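Local coordinates for amyloid beta A4 protein-binding family B member 1 (Homo sapiens, PDB 2HO2) that probably serves as an adaptor that recognises the amyloid precursor protein, its WW domain binding polyproline sequences such as that of hMena, at residues Leu4-Met9 against Tyr19-Pro23. Residues are numbered along the deposited sequence; the frame is centred on the assembly and turned at random. Where two conformers were deposited one is given.
Sequences LPAGWM and YWHIP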
loop_
_atom_site.group_PDB
_atom_site.type_symbol
_atom_site.label_atom_id
_atom_site.label_comp_id
_atom_site.label_asym_id
_atom_site.label_seq_id
_atom_site.Cartn_x
_atom_site.Cartn_y
_atom_site.Cartn_z
ATOM N N LEU A 4 7.881 7.597 1.757
ATOM C CA LEU A 4 6.911 7.620 0.687
ATOM C C LEU A 4 6.119 8.899 0.708
ATOM O O LEU A 4 6.092 9.601 1.729
ATOM C CB LEU A 4 5.963 6.427 0.862
ATOM C CG LEU A 4 6.528 5.012 0.767
ATOM C CD1 LEU A 4 5.462 4.006 1.024
ATOM C CD2 LEU A 4 7.181 4.770 -0.590
ATOM N N PRO A 5 5.434 9.236 -0.405
ATOM C CA PRO A 5 4.661 10.409 -0.396
ATOM C C PRO A 5 3.578 10.309 0.632
ATOM O O PRO A 5 3.146 9.208 1.037
ATOM C CB PRO A 5 4.114 10.472 -1.831
ATOM C CG PRO A 5 5.041 9.750 -2.605
ATOM C CD PRO A 5 5.347 8.598 -1.717
ATOM N N ALA A 6 3.076 11.443 1.056
ATOM C CA ALA A 6 2.043 11.519 2.026
ATOM C C ALA A 6 0.877 10.621 1.637
ATOM O O ALA A 6 0.422 10.567 0.482
ATOM C CB ALA A 6 1.573 13.003 2.145
ATOM N N GLY A 7 0.388 9.898 2.622
ATOM C CA GLY A 7 -0.764 9.026 2.443
ATOM C C GLY A 7 -0.465 7.580 2.112
ATOM O O GLY A 7 -1.362 6.804 2.186
ATOM N N TRP A 8 0.768 7.267 1.730
ATOM C CA TRP A 8 1.113 5.913 1.288
ATOM C C TRP A 8 1.791 5.138 2.386
ATOM O O TRP A 8 2.637 5.643 3.132
ATOM C CB TRP A 8 2.032 6.007 0.076
ATOM C CG TRP A 8 1.393 6.431 -1.162
ATOM C CD1 TRP A 8 1.383 7.695 -1.713
ATOM C CD2 TRP A 8 0.730 5.608 -2.100
ATOM N NE1 TRP A 8 0.746 7.699 -2.911
ATOM C CE2 TRP A 8 0.357 6.416 -3.192
ATOM C CE3 TRP A 8 0.434 4.236 -2.153
ATOM C CZ2 TRP A 8 -0.306 5.918 -4.274
ATOM C CZ3 TRP A 8 -0.255 3.738 -3.261
ATOM C CH2 TRP A 8 -0.593 4.582 -4.305
ATOM N N MET A 9 1.476 3.846 2.413
ATOM C CA MET A 9 2.194 2.892 3.246
ATOM C C MET A 9 2.527 1.643 2.468
ATOM O O MET A 9 1.862 1.199 1.551
ATOM C CB MET A 9 1.415 2.484 4.498
ATOM C CG MET A 9 0.849 3.625 5.284
ATOM S SD MET A 9 0.423 3.319 7.011
ATOM C CE MET A 9 0.389 5.016 7.588
ATOM N N TYR A 19 1.854 -1.313 -2.143
ATOM C CA TYR A 19 1.630 0.022 -1.591
ATOM C C TYR A 19 0.153 0.326 -1.489
ATOM O O TYR A 19 -0.616 0.012 -2.392
ATOM C CB TYR A 19 2.351 1.056 -2.432
ATOM C CG TYR A 19 3.812 0.758 -2.567
ATOM C CD1 TYR A 19 4.720 1.168 -1.630
ATOM C CD2 TYR A 19 4.285 -0.046 -3.601
ATOM C CE1 TYR A 19 6.038 0.808 -1.722
ATOM C CE2 TYR A 19 5.624 -0.433 -3.665
ATOM C CZ TYR A 19 6.493 0.006 -2.736
ATOM O OH TYR A 19 7.833 -0.312 -2.822
ATOM N N TRP A 20 -0.218 0.954 -0.387
ATOM C CA TRP A 20 -1.585 1.323 -0.050
ATOM C C TRP A 20 -1.692 2.815 0.190
ATOM O O TRP A 20 -0.941 3.385 1.022
ATOM C CB TRP A 20 -1.979 0.555 1.218
ATOM C CG TRP A 20 -3.284 0.918 1.849
ATOM C CD1 TRP A 20 -4.402 1.462 1.297
ATOM C CD2 TRP A 20 -3.541 0.786 3.236
ATOM N NE1 TRP A 20 -5.380 1.618 2.276
ATOM C CE2 TRP A 20 -4.852 1.256 3.473
ATOM C CE3 TRP A 20 -2.777 0.370 4.307
ATOM C CZ2 TRP A 20 -5.432 1.275 4.743
ATOM C CZ3 TRP A 20 -3.373 0.392 5.584
ATOM C CH2 TRP A 20 -4.668 0.830 5.765
ATOM N N HIS A 21 -2.579 3.447 -0.563
ATOM C CA HIS A 21 -2.828 4.895 -0.405
ATOM C C HIS A 21 -4.008 5.011 0.520
ATOM O O HIS A 21 -5.136 4.733 0.155
ATOM C CB HIS A 21 -3.123 5.507 -1.732
ATOM C CG HIS A 21 -3.282 6.990 -1.681
ATOM N ND1 HIS A 21 -4.479 7.601 -1.974
ATOM C CD2 HIS A 21 -2.376 7.951 -1.417
ATOM C CE1 HIS A 21 -4.290 8.902 -1.894
ATOM N NE2 HIS A 21 -3.030 9.140 -1.528
ATOM N N ILE A 22 -3.742 5.433 1.738
ATOM C CA ILE A 22 -4.785 5.468 2.773
ATOM C C ILE A 22 -5.995 6.328 2.415
ATOM O O ILE A 22 -7.107 5.925 2.625
ATOM C CB ILE A 22 -4.208 5.930 4.124
ATOM C CG1 ILE A 22 -3.714 4.703 4.900
ATOM C CG2 ILE A 22 -5.251 6.717 4.941
ATOM C CD1 ILE A 22 -2.530 3.977 4.234
ATOM N N PRO A 23 -5.793 7.530 1.852
ATOM C CA PRO A 23 -6.999 8.344 1.607
ATOM C C PRO A 23 -7.990 7.790 0.626
ATOM O O PRO A 23 -9.180 8.078 0.671
ATOM C CB PRO A 23 -6.382 9.665 1.063
ATOM C CG PRO A 23 -5.053 9.747 1.717
ATOM C CD PRO A 23 -4.558 8.292 1.644
#
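The Trp-8 indole lies against His-21, whose CB sits 3.5 Å from the centroid of the six-membered ring and almost on its normal. CG of His-21 stands anti to the backbone N (chi1 -175°), which carries the imidazole on past the indole, His-21 CD2 coming to 3.5 Å from Trp-8 NE1 with the two planes inclined at 49°. A broad indole suits this place because it also reaches CB of Tyr-19 through CE3. Leu-4 CD1, an apolar methyl suited to an aromatic rim, meets the edge of the Tyr-19 ring at CD1. In the conformers described, branched Ile-22 lays CD1 over the centre of the Trp-20 indole and meets CG of Met-9, whose extended, flexible thioether chain crosses the isoleucine obliquely. Backbone polarity is met by paired bonds between Met-9 and Trp-20, N to O each way, and by Ile-22 N to Gly-7 O (2.8 Å). Gly-7 is third in the type II turn from Pro-5 to Trp-8, which Trp-8 N closes on Pro-5 O; glycine suits its positive phi and the lack of room for a CB beside Pro-23 and His-21, whose ND1 bonds Thr-24. This is the first hairpin of the WW fold: its signature Trp-8 packs with Pro-32 on one face, while Trp-20, on the other, contacts the bound peptide.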